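Local coordinates for inactive dihydroorotase-like domain (Chaetomium thermophilum, PDB 5NNL), which has no assigned activity and is an inactive member of the dihydroorotase family, built on a beta/alpha-barrel like other amidohydrolase relatives, at residues G8-A13 and F272-Q277; M41-P46 and S97-F102; S110-V115 and L137-L142; D160-I165 and P211-F216; P244-A249 and G253-D258. All blocks are in the same frame, centred on the assembly; numbering follows the deposited sequence.

How the interactions relate
The chain opens with strand 3-11, and interaction 1 joins its end to the loop after helix 257-271, closing a loop that spans most of the barrel; the other four all fall within it. Interaction 2 comes first, past the intervening strand 73-79, between strands 39-44 and 98-100, and touches interaction 1 through Arg43, whose NH1 reaches Ile12 O. Interaction 3 follows in series, packing helices 111-121 and 134-146 outside strand 98-100. Interaction 4 sets helix 159-170 against the approach to strand 215-217, meeting interaction 3 at Leu137 and Leu164 and interaction 1 at Val215. Interaction 5, a short turn between helices 242-251 and 257-271, adjoins interaction 4 where Leu246 meets Phe216.

Interaction 1 (G8-A13 and F272-Q277); sequences GLINIA and FELHDQ
The side chains of Ile12 and Phe272 cross at about a right angle, joining the corner that follows strand 3-11, the first strand of the beta/alpha-barrel, to the loop after helix 257-271. Followed outward, Ile12 begins at CB, already 4.1 Å from Phe272 CE1. Its branch CG2 lies 3.8 Å from both CD1 and CE1 of Phe272. The longer branch passes through CG1 and ends at CD1, which comes within 3.7 Å of Phe272 CE1 and also nears CZ. Both methyls thus share Phe272 CE1, CG2 reaching on to CD1 of the ring and the Ile12 CD1 methyl to CZ; CG1 is held between the backbone N and carbonyl carbon (chi1 58°), its less roomy setting. Two residues earlier, in the strand, Ile10 meets Leu274 tip to tip, Ile10 CG2 lying 3.7 Å from Leu274 CD1. Leu274 is placed by a Schellman motif: Glu273 takes positive phi and Leu274 N bonds back to Lys269 O. Elsewhere the ring of Phe272 meets His152 edge-to-face, and Ile12 packs on Val215 of the last barrel strand. Polar groups meet only through solvent at Gly8, where one water donates both to Gly8 O at 3.0 Å and to Gln277 OE1 at 2.9 Å.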
# COMPACT_ATOMS: atom_id res chain seq x y z
N GLY A 8 -13.12 7.47 -5.66
CA GLY A 8 -11.68 7.59 -5.57
C GLY A 8 -11.11 6.41 -4.80
O GLY A 8 -11.65 6.03 -3.76
N LEU A 9 -10.03 5.82 -5.31
CA LEU A 9 -9.49 4.60 -4.73
C LEU A 9 -8.37 4.91 -3.75
O LEU A 9 -7.86 6.03 -3.68
CB LEU A 9 -9.00 3.65 -5.83
CG LEU A 9 -10.08 3.17 -6.81
CD1 LEU A 9 -9.47 2.29 -7.89
CD2 LEU A 9 -11.21 2.41 -6.09
N ILE A 10 -7.99 3.89 -2.98
CA ILE A 10 -7.09 4.04 -1.84
C ILE A 10 -5.98 3.02 -1.96
O ILE A 10 -6.24 1.82 -2.11
CB ILE A 10 -7.85 3.88 -0.51
CG1 ILE A 10 -8.95 4.94 -0.41
CG2 ILE A 10 -6.88 3.98 0.67
CD1 ILE A 10 -9.84 4.82 0.83
N ASN A 11 -4.74 3.49 -1.90
CA ASN A 11 -3.56 2.63 -1.81
C ASN A 11 -2.93 2.84 -0.44
O ASN A 11 -2.38 3.91 -0.16
CB ASN A 11 -2.55 2.94 -2.92
CG ASN A 11 -1.26 2.15 -2.76
OD1 ASN A 11 -1.26 1.06 -2.19
ND2 ASN A 11 -0.16 2.71 -3.25
N ILE A 12 -3.02 1.82 0.42
CA ILE A 12 -2.51 1.95 1.78
C ILE A 12 -1.01 1.76 1.90
O ILE A 12 -0.49 1.74 3.03
CB ILE A 12 -3.20 0.95 2.74
CG1 ILE A 12 -2.98 -0.48 2.25
CG2 ILE A 12 -4.67 1.26 2.83
CD1 ILE A 12 -3.15 -1.52 3.33
N ALA A 13 -0.29 1.61 0.80
CA ALA A 13 1.16 1.43 0.85
C ALA A 13 1.74 1.98 -0.46
O ALA A 13 1.88 1.26 -1.44
CB ALA A 13 1.55 -0.03 1.06
N PHE A 272 -8.24 1.82 8.25
CA PHE A 272 -7.34 2.92 8.54
C PHE A 272 -8.07 4.21 8.89
O PHE A 272 -7.43 5.27 8.97
CB PHE A 272 -6.39 3.13 7.36
CG PHE A 272 -5.33 2.07 7.25
CD1 PHE A 272 -5.56 0.92 6.52
CD2 PHE A 272 -4.12 2.21 7.91
CE1 PHE A 272 -4.60 -0.07 6.43
CE2 PHE A 272 -3.15 1.22 7.83
CZ PHE A 272 -3.39 0.08 7.08
N GLU A 273 -9.38 4.14 9.12
CA GLU A 273 -10.15 5.28 9.61
C GLU A 273 -9.95 6.51 8.72
O GLU A 273 -9.66 7.61 9.19
CB GLU A 273 -9.78 5.59 11.06
CG GLU A 273 -10.01 4.43 12.02
CD GLU A 273 -9.01 4.39 13.15
OE1 GLU A 273 -8.42 5.44 13.46
OE2 GLU A 273 -8.81 3.29 13.73
N LEU A 274 -10.10 6.30 7.42
CA LEU A 274 -9.90 7.37 6.45
C LEU A 274 -11.21 8.10 6.18
O LEU A 274 -12.29 7.52 6.23
CB LEU A 274 -9.32 6.81 5.15
CG LEU A 274 -8.00 6.05 5.33
CD1 LEU A 274 -7.54 5.45 4.00
CD2 LEU A 274 -6.92 6.94 5.92
N HIS A 275 -11.09 9.39 5.89
CA HIS A 275 -12.26 10.25 5.77
C HIS A 275 -12.90 10.11 4.39
O HIS A 275 -12.32 9.57 3.45
CB HIS A 275 -11.87 11.71 6.01
CG HIS A 275 -11.46 12.00 7.42
ND1 HIS A 275 -11.72 11.14 8.46
CD2 HIS A 275 -10.79 13.06 7.95
CE1 HIS A 275 -11.24 11.65 9.58
NE2 HIS A 275 -10.67 12.81 9.30
N ASP A 276 -14.13 10.60 4.30
CA ASP A 276 -14.83 10.64 3.02
C ASP A 276 -14.20 11.68 2.10
O ASP A 276 -13.71 12.72 2.55
CB ASP A 276 -16.31 10.96 3.24
CG ASP A 276 -17.03 9.89 4.03
OD1 ASP A 276 -16.81 8.69 3.73
OD2 ASP A 276 -17.81 10.23 4.94
N GLN A 277 -14.22 11.38 0.80
CA GLN A 277 -13.71 12.29 -0.22
C GLN A 277 -14.86 12.65 -1.15
O GLN A 277 -15.21 11.89 -2.06
CB GLN A 277 -12.58 11.66 -1.02
CG GLN A 277 -11.29 11.47 -0.25
CD GLN A 277 -10.17 11.01 -1.16
OE1 GLN A 277 -10.27 9.96 -1.79
NE2 GLN A 277 -9.13 11.82 -1.27
O HOH W 1 -12.65 8.42 -2.24

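Interaction 2 (M41-P46 and S97-F102)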
# COMPACT_ATOMS: atom_id res chain seq x y z
N MET A 41 -6.40 8.82 -2.57
CA MET A 41 -5.92 8.78 -1.19
C MET A 41 -4.88 7.67 -1.09
O MET A 41 -5.16 6.53 -1.47
CB MET A 41 -7.06 8.52 -0.21
CG MET A 41 -7.34 9.66 0.76
SD MET A 41 -6.02 9.91 1.97
CE MET A 41 -6.95 9.83 3.49
N ILE A 42 -3.71 8.00 -0.56
CA ILE A 42 -2.63 7.03 -0.41
C ILE A 42 -1.99 7.20 0.96
O ILE A 42 -1.81 8.32 1.45
CB ILE A 42 -1.56 7.18 -1.52
CG1 ILE A 42 -0.87 8.55 -1.44
CG2 ILE A 42 -2.19 6.97 -2.89
CD1 ILE A 42 0.32 8.70 -2.38
N ARG A 43 -1.67 6.07 1.59
CA ARG A 43 -0.82 6.06 2.77
C ARG A 43 0.62 5.89 2.32
O ARG A 43 0.93 4.98 1.54
CB ARG A 43 -1.22 4.94 3.73
CG ARG A 43 -0.16 4.66 4.80
CD ARG A 43 -0.57 3.56 5.77
NE ARG A 43 0.56 3.19 6.61
CZ ARG A 43 1.57 2.42 6.21
NH1 ARG A 43 1.59 1.92 4.98
NH2 ARG A 43 2.57 2.16 7.04
N ILE A 44 1.49 6.76 2.81
CA ILE A 44 2.90 6.76 2.43
C ILE A 44 3.64 5.78 3.33
O ILE A 44 3.56 5.87 4.56
CB ILE A 44 3.49 8.17 2.53
CG1 ILE A 44 2.62 9.18 1.77
CG2 ILE A 44 4.91 8.19 1.99
CD1 ILE A 44 2.42 8.85 0.30
N MET A 45 4.36 4.85 2.71
CA MET A 45 5.13 3.87 3.47
C MET A 45 6.25 4.58 4.22
O MET A 45 7.09 5.23 3.58
CB MET A 45 5.70 2.81 2.54
CG MET A 45 4.63 2.01 1.79
SD MET A 45 5.32 0.76 0.69
CE MET A 45 6.03 -0.37 1.89
N PRO A 46 6.31 4.48 5.55
CA PRO A 46 7.35 5.23 6.29
C PRO A 46 8.77 4.79 5.98
O PRO A 46 9.70 5.55 6.26
CB PRO A 46 6.98 4.98 7.76
CG PRO A 46 6.18 3.71 7.76
CD PRO A 46 5.46 3.67 6.44
N SER A 97 -0.85 6.14 11.16
CA SER A 97 -0.62 4.72 11.43
C SER A 97 0.79 4.52 11.95
O SER A 97 1.70 5.31 11.67
CB SER A 97 -0.83 3.88 10.18
OG SER A 97 0.18 4.15 9.24
N LEU A 98 0.98 3.41 12.66
CA LEU A 98 2.29 2.97 13.12
C LEU A 98 2.70 1.71 12.37
O LEU A 98 1.96 0.73 12.35
CB LEU A 98 2.29 2.70 14.62
CG LEU A 98 3.55 2.03 15.19
CD1 LEU A 98 4.76 2.92 14.96
CD2 LEU A 98 3.38 1.74 16.68
N PHE A 99 3.89 1.74 11.77
CA PHE A 99 4.44 0.60 11.06
C PHE A 99 5.49 -0.09 11.94
O PHE A 99 6.45 0.56 12.38
CB PHE A 99 5.06 1.02 9.73
CG PHE A 99 5.65 -0.11 8.94
CD1 PHE A 99 4.85 -1.16 8.52
CD2 PHE A 99 6.99 -0.12 8.62
CE1 PHE A 99 5.40 -2.21 7.79
CE2 PHE A 99 7.54 -1.16 7.90
CZ PHE A 99 6.74 -2.21 7.48
N ILE A 100 5.31 -1.37 12.17
CA ILE A 100 6.21 -2.17 13.01
C ILE A 100 6.85 -3.24 12.14
O ILE A 100 6.28 -4.31 11.93
CB ILE A 100 5.47 -2.79 14.20
CG1 ILE A 100 4.78 -1.71 15.03
CG2 ILE A 100 6.47 -3.57 15.06
CD1 ILE A 100 4.01 -2.23 16.22
N PRO A 101 8.05 -3.00 11.63
CA PRO A 101 8.84 -4.09 11.05
C PRO A 101 9.74 -4.72 12.10
O PRO A 101 10.18 -4.07 13.05
CB PRO A 101 9.66 -3.37 9.97
CG PRO A 101 9.94 -2.01 10.61
CD PRO A 101 8.77 -1.71 11.55
N PHE A 102 10.01 -6.01 11.92
CA PHE A 102 10.82 -6.73 12.90
C PHE A 102 12.31 -6.71 12.58
O PHE A 102 13.11 -7.08 13.45
CB PHE A 102 10.33 -8.17 13.01
CG PHE A 102 9.22 -8.36 14.01
CD1 PHE A 102 9.47 -8.95 15.23
CD2 PHE A 102 7.94 -7.93 13.72
CE1 PHE A 102 8.45 -9.13 16.15
CE2 PHE A 102 6.92 -8.10 14.63
CZ PHE A 102 7.17 -8.70 15.85
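Arg43 swings its CG anti to the backbone N (chi1 166°) and runs extended as far as NE, while Ser97 turns its OG into the gap between its own backbone N and carbonyl carbon; these torsions bring NE and hydroxyl together. The bond is short and nearly straight: Arg43 NE donates to Ser97 OG at 2.8 Å with an N-H...O angle of 166°, and the oxygen lies almost in the guanidinium plane, at its edge. On the same flat group, NH2 comes to 3.8 Å from Phe99 CB, again at the edge, and the Phe99 ring is inclined 55° to the guanidinium. Pro46 completes the apolar part: its CG packs 3.5 Å from Phe99 CB and lies near CG and CD2 of the ring, the two side chains crossing at about a right angle. The buried guanidinium has further partners: NH1 bonds to Ile12 O and NH2 weakly to Ser77 OG. Ser77 OG is also hydrogen-bonded to Ser97 OG, and probably helps to hold it in place for NE. Strand 73-79, which carries Ser77, lies between strands 39-44 and 98-100. Arg43, Ser97 and Phe99 face into the barrel, whereas Ile42 and Ile44, on either side of Arg43 in sequence, pack outward on helix 26-37, and Leu98 and Ile100 on helix 111-121.

Interaction 3 (S110-V115 and L137-L142); sequences SKVTQV and LASILL
Val115 and Ile140 make a light, apolar helix-helix contact on the outer layer of the beta/alpha-barrel, where helix 111-121 packs beside helix 134-146. Val115 CG1 stands 4.1 Å from Ile140 CD1, and the two side chains cross at about a right angle. Ile140 places its CG1 anti to the backbone N (chi1 -167°), and its chain then carries CD1 toward the other helix although its CB does not aim there. Near the outer surface Val112 CG2 approaches Ser139 OG at 4.3 Å, a loose van der Waals meeting; the hydroxyl itself is hydrogen-bonded to Thr135 O in its own helix. Helix 111-121 starts just there: Ser110 is its N-cap, and Ser110 OG accepts a weak bond from Val112 N at 3.3 Å. Beneath the pair, Val115 and Ile140 both rest on Ile100 of strand 98-100, and Ile140 also on Ile151. The methyls are therefore buried between helices and barrel wall, while Val112 is exposed. With 120 Å² buried and no polar bond between the two segments, the contact is nondirectional van der Waals packing, and the shared footing on strand 98-100 probably does more to set the spacing of the helices.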
# COMPACT_ATOMS: atom_id res chain seq x y z
N SER A 110 14.33 -9.21 24.04
CA SER A 110 13.18 -9.84 23.41
C SER A 110 12.46 -8.87 22.49
O SER A 110 11.96 -7.83 22.92
CB SER A 110 12.21 -10.36 24.47
OG SER A 110 11.08 -10.96 23.85
N LYS A 111 12.42 -9.21 21.20
CA LYS A 111 11.66 -8.42 20.25
C LYS A 111 10.18 -8.36 20.63
O LYS A 111 9.49 -7.41 20.23
CB LYS A 111 11.84 -8.99 18.84
CG LYS A 111 13.30 -9.06 18.40
CD LYS A 111 13.49 -9.98 17.20
CE LYS A 111 13.56 -9.20 15.90
NZ LYS A 111 14.93 -8.68 15.64
N VAL A 112 9.69 -9.33 21.39
CA VAL A 112 8.34 -9.24 21.95
C VAL A 112 8.25 -8.03 22.87
O VAL A 112 7.31 -7.23 22.79
CB VAL A 112 7.98 -10.53 22.70
CG1 VAL A 112 6.57 -10.44 23.27
CG2 VAL A 112 8.10 -11.74 21.79
N THR A 113 9.23 -7.89 23.77
CA THR A 113 9.22 -6.76 24.70
C THR A 113 9.26 -5.44 23.94
O THR A 113 8.48 -4.52 24.23
CB THR A 113 10.41 -6.87 25.66
OG1 THR A 113 10.37 -8.14 26.32
CG2 THR A 113 10.37 -5.75 26.71
N GLN A 114 10.15 -5.33 22.95
CA GLN A 114 10.28 -4.07 22.21
C GLN A 114 8.97 -3.70 21.52
O GLN A 114 8.57 -2.53 21.53
CB GLN A 114 11.40 -4.18 21.17
CG GLN A 114 12.74 -4.62 21.74
CD GLN A 114 13.75 -4.91 20.66
OE1 GLN A 114 14.04 -4.06 19.81
NE2 GLN A 114 14.29 -6.13 20.66
N VAL A 115 8.29 -4.68 20.93
CA VAL A 115 7.01 -4.40 20.29
C VAL A 115 5.95 -4.07 21.33
O VAL A 115 5.09 -3.21 21.12
CB VAL A 115 6.59 -5.58 19.39
CG1 VAL A 115 5.18 -5.40 18.85
CG2 VAL A 115 7.58 -5.74 18.24
N LEU A 137 5.16 -12.79 13.13
CA LEU A 137 3.74 -12.52 12.91
C LEU A 137 2.91 -13.04 14.07
O LEU A 137 2.06 -12.32 14.61
CB LEU A 137 3.29 -13.16 11.59
CG LEU A 137 1.79 -13.09 11.28
CD1 LEU A 137 1.31 -11.64 11.28
CD2 LEU A 137 1.50 -13.75 9.94
N ALA A 138 3.12 -14.30 14.46
CA ALA A 138 2.37 -14.85 15.59
C ALA A 138 2.62 -14.05 16.86
O ALA A 138 1.73 -13.93 17.70
CB ALA A 138 2.74 -16.32 15.79
N SER A 139 3.82 -13.47 17.01
CA SER A 139 4.14 -12.70 18.21
C SER A 139 3.33 -11.41 18.28
O SER A 139 2.80 -11.06 19.34
CB SER A 139 5.63 -12.38 18.25
OG SER A 139 6.40 -13.56 18.28
N ILE A 140 3.25 -10.68 17.17
CA ILE A 140 2.50 -9.43 17.18
C ILE A 140 0.99 -9.70 17.18
O ILE A 140 0.22 -8.89 17.71
CB ILE A 140 2.94 -8.55 16.00
CG1 ILE A 140 2.42 -7.12 16.18
CG2 ILE A 140 2.48 -9.13 14.67
CD1 ILE A 140 3.15 -6.10 15.33
N LEU A 141 0.56 -10.83 16.62
CA LEU A 141 -0.85 -11.20 16.72
C LEU A 141 -1.25 -11.53 18.15
O LEU A 141 -2.38 -11.26 18.57
CB LEU A 141 -1.16 -12.39 15.80
CG LEU A 141 -1.12 -12.15 14.28
CD1 LEU A 141 -1.51 -13.42 13.54
CD2 LEU A 141 -2.03 -11.00 13.87
N LEU A 142 -0.34 -12.13 18.92
CA LEU A 142 -0.62 -12.38 20.33
C LEU A 142 -0.82 -11.06 21.08
O LEU A 142 -1.75 -10.92 21.87
CB LEU A 142 0.51 -13.19 20.96
CG LEU A 142 0.34 -13.46 22.46
CD1 LEU A 142 -0.89 -14.32 22.72
CD2 LEU A 142 1.58 -14.11 23.04

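Interaction 4 (D160-I165 and P211-F216); sequences DDIKLI and PIIDVF
Ile212 CG2 is a single methyl bump that sits against two side chains of helix 159-170, touching Ile162 CD1 and Ile165 CG2, each at 4.0 Å. Ile162 and Ile165 stand one turn apart, so their ends form the shallow hollow that receives it. Ile165 and Ile212 slide past each other in opposite directions, their CG2 methyls side by side, whereas Ile162 meets Ile212 at a slant. The second hollow works in reverse: Ile162 CD1 pushes into the notch between Ile212 CG2 and Ile213 CG1, the latter also 4.0 Å away, and crosses Ile213 at about a right angle. Its reach comes from the bend in its chain: CG1 is anti to the backbone N (chi1 -161°), and chi2 of 65° then folds CD1 toward the loop, bringing the tip nearer than the start of the side chain would suggest. The loop leading into strand 215-217, the eighth parallel barrel strand, is thus packed against helix 159-170 by interlocking branches. Around it, polar groups do the fastening: Asp214 OD2 makes a salt bridge with Lys169 NZ, which also bonds to Ile212 O. The isoleucine contact is purely apolar and uniform in spacing, so it has no preferred bond direction, and directional links to the same loop come from Lys169.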
# COMPACT_ATOMS: atom_id res chain seq x y z
N ASP A 160 1.58 -20.25 4.55
CA ASP A 160 1.64 -20.37 6.00
C ASP A 160 1.06 -19.14 6.69
O ASP A 160 0.28 -19.26 7.65
CB ASP A 160 3.10 -20.59 6.44
CG ASP A 160 3.65 -21.94 6.03
OD1 ASP A 160 2.86 -22.88 5.81
OD2 ASP A 160 4.89 -22.08 5.95
N ASP A 161 1.43 -17.95 6.23
CA ASP A 161 0.98 -16.73 6.91
C ASP A 161 -0.51 -16.49 6.69
O ASP A 161 -1.22 -16.12 7.64
CB ASP A 161 1.81 -15.53 6.44
CG ASP A 161 3.18 -15.46 7.11
OD1 ASP A 161 3.50 -16.33 7.95
OD2 ASP A 161 3.95 -14.53 6.79
N ILE A 162 -1.01 -16.70 5.47
CA ILE A 162 -2.43 -16.41 5.24
C ILE A 162 -3.31 -17.39 6.00
O ILE A 162 -4.42 -17.05 6.42
CB ILE A 162 -2.76 -16.41 3.73
CG1 ILE A 162 -4.08 -15.67 3.47
CG2 ILE A 162 -2.85 -17.83 3.17
CD1 ILE A 162 -4.06 -14.18 3.79
N LYS A 163 -2.83 -18.62 6.21
CA LYS A 163 -3.60 -19.59 6.98
C LYS A 163 -3.60 -19.27 8.46
O LYS A 163 -4.60 -19.50 9.15
CB LYS A 163 -3.07 -21.00 6.74
CG LYS A 163 -3.40 -21.55 5.36
CD LYS A 163 -3.20 -23.05 5.28
CE LYS A 163 -4.27 -23.80 6.06
NZ LYS A 163 -4.24 -25.26 5.77
N LEU A 164 -2.49 -18.74 8.98
CA LEU A 164 -2.48 -18.29 10.37
C LEU A 164 -3.43 -17.11 10.56
O LEU A 164 -4.12 -17.03 11.58
CB LEU A 164 -1.06 -17.91 10.79
CG LEU A 164 -0.90 -17.33 12.20
CD1 LEU A 164 -1.32 -18.33 13.27
CD2 LEU A 164 0.53 -16.87 12.42
N ILE A 165 -3.47 -16.20 9.59
CA ILE A 165 -4.40 -15.08 9.67
C ILE A 165 -5.84 -15.58 9.62
O ILE A 165 -6.70 -15.10 10.36
CB ILE A 165 -4.09 -14.06 8.55
CG1 ILE A 165 -2.77 -13.35 8.85
CG2 ILE A 165 -5.21 -13.03 8.42
CD1 ILE A 165 -2.12 -12.72 7.63
N PRO A 211 -11.40 -14.22 0.32
CA PRO A 211 -12.27 -13.72 1.40
C PRO A 211 -11.51 -13.26 2.62
O PRO A 211 -11.96 -12.35 3.33
CB PRO A 211 -13.17 -14.93 1.71
CG PRO A 211 -13.16 -15.73 0.46
CD PRO A 211 -11.79 -15.57 -0.12
N ILE A 212 -10.35 -13.87 2.89
CA ILE A 212 -9.54 -13.51 4.05
C ILE A 212 -8.76 -12.23 3.81
O ILE A 212 -8.43 -11.52 4.76
CB ILE A 212 -8.60 -14.68 4.40
CG1 ILE A 212 -9.41 -15.96 4.69
CG2 ILE A 212 -7.68 -14.32 5.58
CD1 ILE A 212 -10.58 -15.78 5.64
N ILE A 213 -8.44 -11.93 2.56
CA ILE A 213 -7.66 -10.75 2.24
C ILE A 213 -8.60 -9.55 2.20
O ILE A 213 -9.54 -9.51 1.39
CB ILE A 213 -6.92 -10.93 0.90
CG1 ILE A 213 -6.10 -12.22 0.93
CG2 ILE A 213 -6.01 -9.73 0.63
CD1 ILE A 213 -5.50 -12.62 -0.40
N ASP A 214 -8.36 -8.58 3.08
CA ASP A 214 -9.24 -7.43 3.21
C ASP A 214 -8.90 -6.31 2.24
O ASP A 214 -9.80 -5.58 1.80
CB ASP A 214 -9.18 -6.89 4.65
CG ASP A 214 -9.55 -7.94 5.67
OD1 ASP A 214 -10.75 -8.31 5.76
OD2 ASP A 214 -8.65 -8.44 6.38
N VAL A 215 -7.63 -6.17 1.86
CA VAL A 215 -7.14 -5.01 1.13
C VAL A 215 -6.12 -5.43 0.08
O VAL A 215 -5.33 -6.35 0.28
CB VAL A 215 -6.51 -3.98 2.10
CG1 VAL A 215 -5.90 -2.80 1.34
CG2 VAL A 215 -7.54 -3.49 3.10
N PHE A 216 -6.14 -4.72 -1.05
CA PHE A 216 -5.05 -4.76 -2.01
C PHE A 216 -4.20 -3.51 -1.84
O PHE A 216 -4.73 -2.41 -1.66
CB PHE A 216 -5.57 -4.82 -3.45
CG PHE A 216 -6.14 -6.15 -3.86
CD1 PHE A 216 -5.53 -7.34 -3.48
CD2 PHE A 216 -7.27 -6.22 -4.65
CE1 PHE A 216 -6.05 -8.55 -3.87
CE2 PHE A 216 -7.79 -7.43 -5.04
CZ PHE A 216 -7.19 -8.59 -4.65

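Interaction 5 (P244-A249 and G253-D258)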
# COMPACT_ATOMS: atom_id res chain seq x y z
N PRO A 244 -5.30 -2.29 -13.61
CA PRO A 244 -5.56 -3.07 -14.84
C PRO A 244 -5.31 -4.55 -14.67
O PRO A 244 -6.09 -5.36 -15.20
CB PRO A 244 -4.60 -2.44 -15.86
CG PRO A 244 -4.37 -1.07 -15.36
CD PRO A 244 -4.44 -1.13 -13.87
N LEU A 245 -4.24 -4.94 -13.96
CA LEU A 245 -4.03 -6.35 -13.66
C LEU A 245 -5.26 -6.94 -12.97
O LEU A 245 -5.69 -8.05 -13.31
CB LEU A 245 -2.80 -6.52 -12.77
CG LEU A 245 -1.43 -6.38 -13.44
CD1 LEU A 245 -0.33 -6.23 -12.39
CD2 LEU A 245 -1.15 -7.57 -14.34
N LEU A 246 -5.84 -6.21 -12.02
CA LEU A 246 -7.04 -6.69 -11.34
C LEU A 246 -8.23 -6.71 -12.28
O LEU A 246 -9.00 -7.68 -12.30
CB LEU A 246 -7.34 -5.80 -10.13
CG LEU A 246 -6.29 -5.81 -9.03
CD1 LEU A 246 -6.54 -4.66 -8.06
CD2 LEU A 246 -6.29 -7.14 -8.30
N LEU A 247 -8.41 -5.65 -13.06
CA LEU A 247 -9.55 -5.60 -13.97
C LEU A 247 -9.43 -6.62 -15.09
O LEU A 247 -10.44 -7.12 -15.58
CB LEU A 247 -9.70 -4.19 -14.53
CG LEU A 247 -9.92 -3.10 -13.48
CD1 LEU A 247 -10.01 -1.74 -14.14
CD2 LEU A 247 -11.16 -3.37 -12.64
N THR A 248 -8.20 -6.94 -15.49
CA THR A 248 -8.01 -8.04 -16.43
C THR A 248 -8.48 -9.36 -15.83
O THR A 248 -9.07 -10.19 -16.52
CB THR A 248 -6.53 -8.12 -16.84
OG1 THR A 248 -6.12 -6.87 -17.40
CG2 THR A 248 -6.30 -9.23 -17.86
N ALA A 249 -8.25 -9.55 -14.53
CA ALA A 249 -8.74 -10.74 -13.85
C ALA A 249 -10.26 -10.72 -13.70
O ALA A 249 -10.90 -11.77 -13.70
CB ALA A 249 -8.08 -10.88 -12.48
N GLY A 253 -13.00 -13.39 -15.35
CA GLY A 253 -13.88 -14.11 -14.46
C GLY A 253 -13.26 -14.60 -13.17
O GLY A 253 -13.87 -15.43 -12.49
N ARG A 254 -12.06 -14.12 -12.82
CA ARG A 254 -11.43 -14.51 -11.56
C ARG A 254 -11.79 -13.59 -10.41
O ARG A 254 -11.69 -14.00 -9.25
CB ARG A 254 -9.90 -14.53 -11.72
CG ARG A 254 -9.39 -15.64 -12.62
CD ARG A 254 -8.04 -16.17 -12.17
NE ARG A 254 -6.93 -15.38 -12.69
CZ ARG A 254 -5.67 -15.47 -12.25
NH1 ARG A 254 -5.37 -16.30 -11.27
NH2 ARG A 254 -4.72 -14.72 -12.79
N LEU A 255 -12.21 -12.36 -10.69
CA LEU A 255 -12.58 -11.40 -9.66
C LEU A 255 -13.86 -10.69 -10.08
O LEU A 255 -14.23 -10.69 -11.26
CB LEU A 255 -11.47 -10.36 -9.42
CG LEU A 255 -10.17 -10.84 -8.78
CD1 LEU A 255 -9.18 -9.70 -8.71
CD2 LEU A 255 -10.41 -11.43 -7.40
N THR A 256 -14.53 -10.09 -9.10
CA THR A 256 -15.69 -9.26 -9.36
C THR A 256 -15.34 -7.80 -9.12
O THR A 256 -14.43 -7.48 -8.35
CB THR A 256 -16.88 -9.65 -8.47
OG1 THR A 256 -16.57 -9.39 -7.10
CG2 THR A 256 -17.23 -11.12 -8.66
N VAL A 257 -16.08 -6.91 -9.80
CA VAL A 257 -15.84 -5.48 -9.63
C VAL A 257 -15.99 -5.09 -8.17
O VAL A 257 -15.19 -4.31 -7.64
CB VAL A 257 -16.79 -4.68 -10.54
CG1 VAL A 257 -16.69 -3.18 -10.26
CG2 VAL A 257 -16.48 -4.96 -11.99
N ASP A 258 -17.01 -5.62 -7.49
CA ASP A 258 -17.24 -5.22 -6.11
C ASP A 258 -16.10 -5.67 -5.20
O ASP A 258 -15.71 -4.94 -4.28
CB ASP A 258 -18.57 -5.78 -5.60
CG ASP A 258 -18.93 -5.24 -4.23
OD1 ASP A 258 -19.24 -4.03 -4.14
OD2 ASP A 258 -18.91 -6.01 -3.26
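Ala249 O, near the end of helix 242-251, is gripped by two backbone N-H groups of the turn that follows. Arg254 N donates to it at 2.8 Å with an N-H...O angle of 148°, arriving nearly along the C=O axis; Leu255 N adds a weak bond at 3.3 Å. Gly253 N lies close too, but its angle is too poor for a bond. The six-residue span from Ala249 O to Arg254 N is the hallmark of a Schellman motif, with Gly253 supplying the positive phi (78°) that ends the helix. Beside this bond, side chains pack: Arg254 CB and Leu255 CD1 each come 4.1 Å from Ala249 CB. Leu255 CD1 also meets Leu246 CD2 at 3.9 Å, so one methyl touches two residues a turn apart, Leu246 and Ala249. Earlier in that helix Pro244 O accepts from both Thr248 N and Thr248 OG1. Thr256, the N-cap of helix 257-271, caps Tyr259 N with its hydroxyl, so one helix ends and the next begins within a few residues. Arg254 makes a cation-pi contact with Trp207 and packs on Phe185 of helix 181-185, while Leu246 touches Val181 and Leu247 packs on strand 281-291.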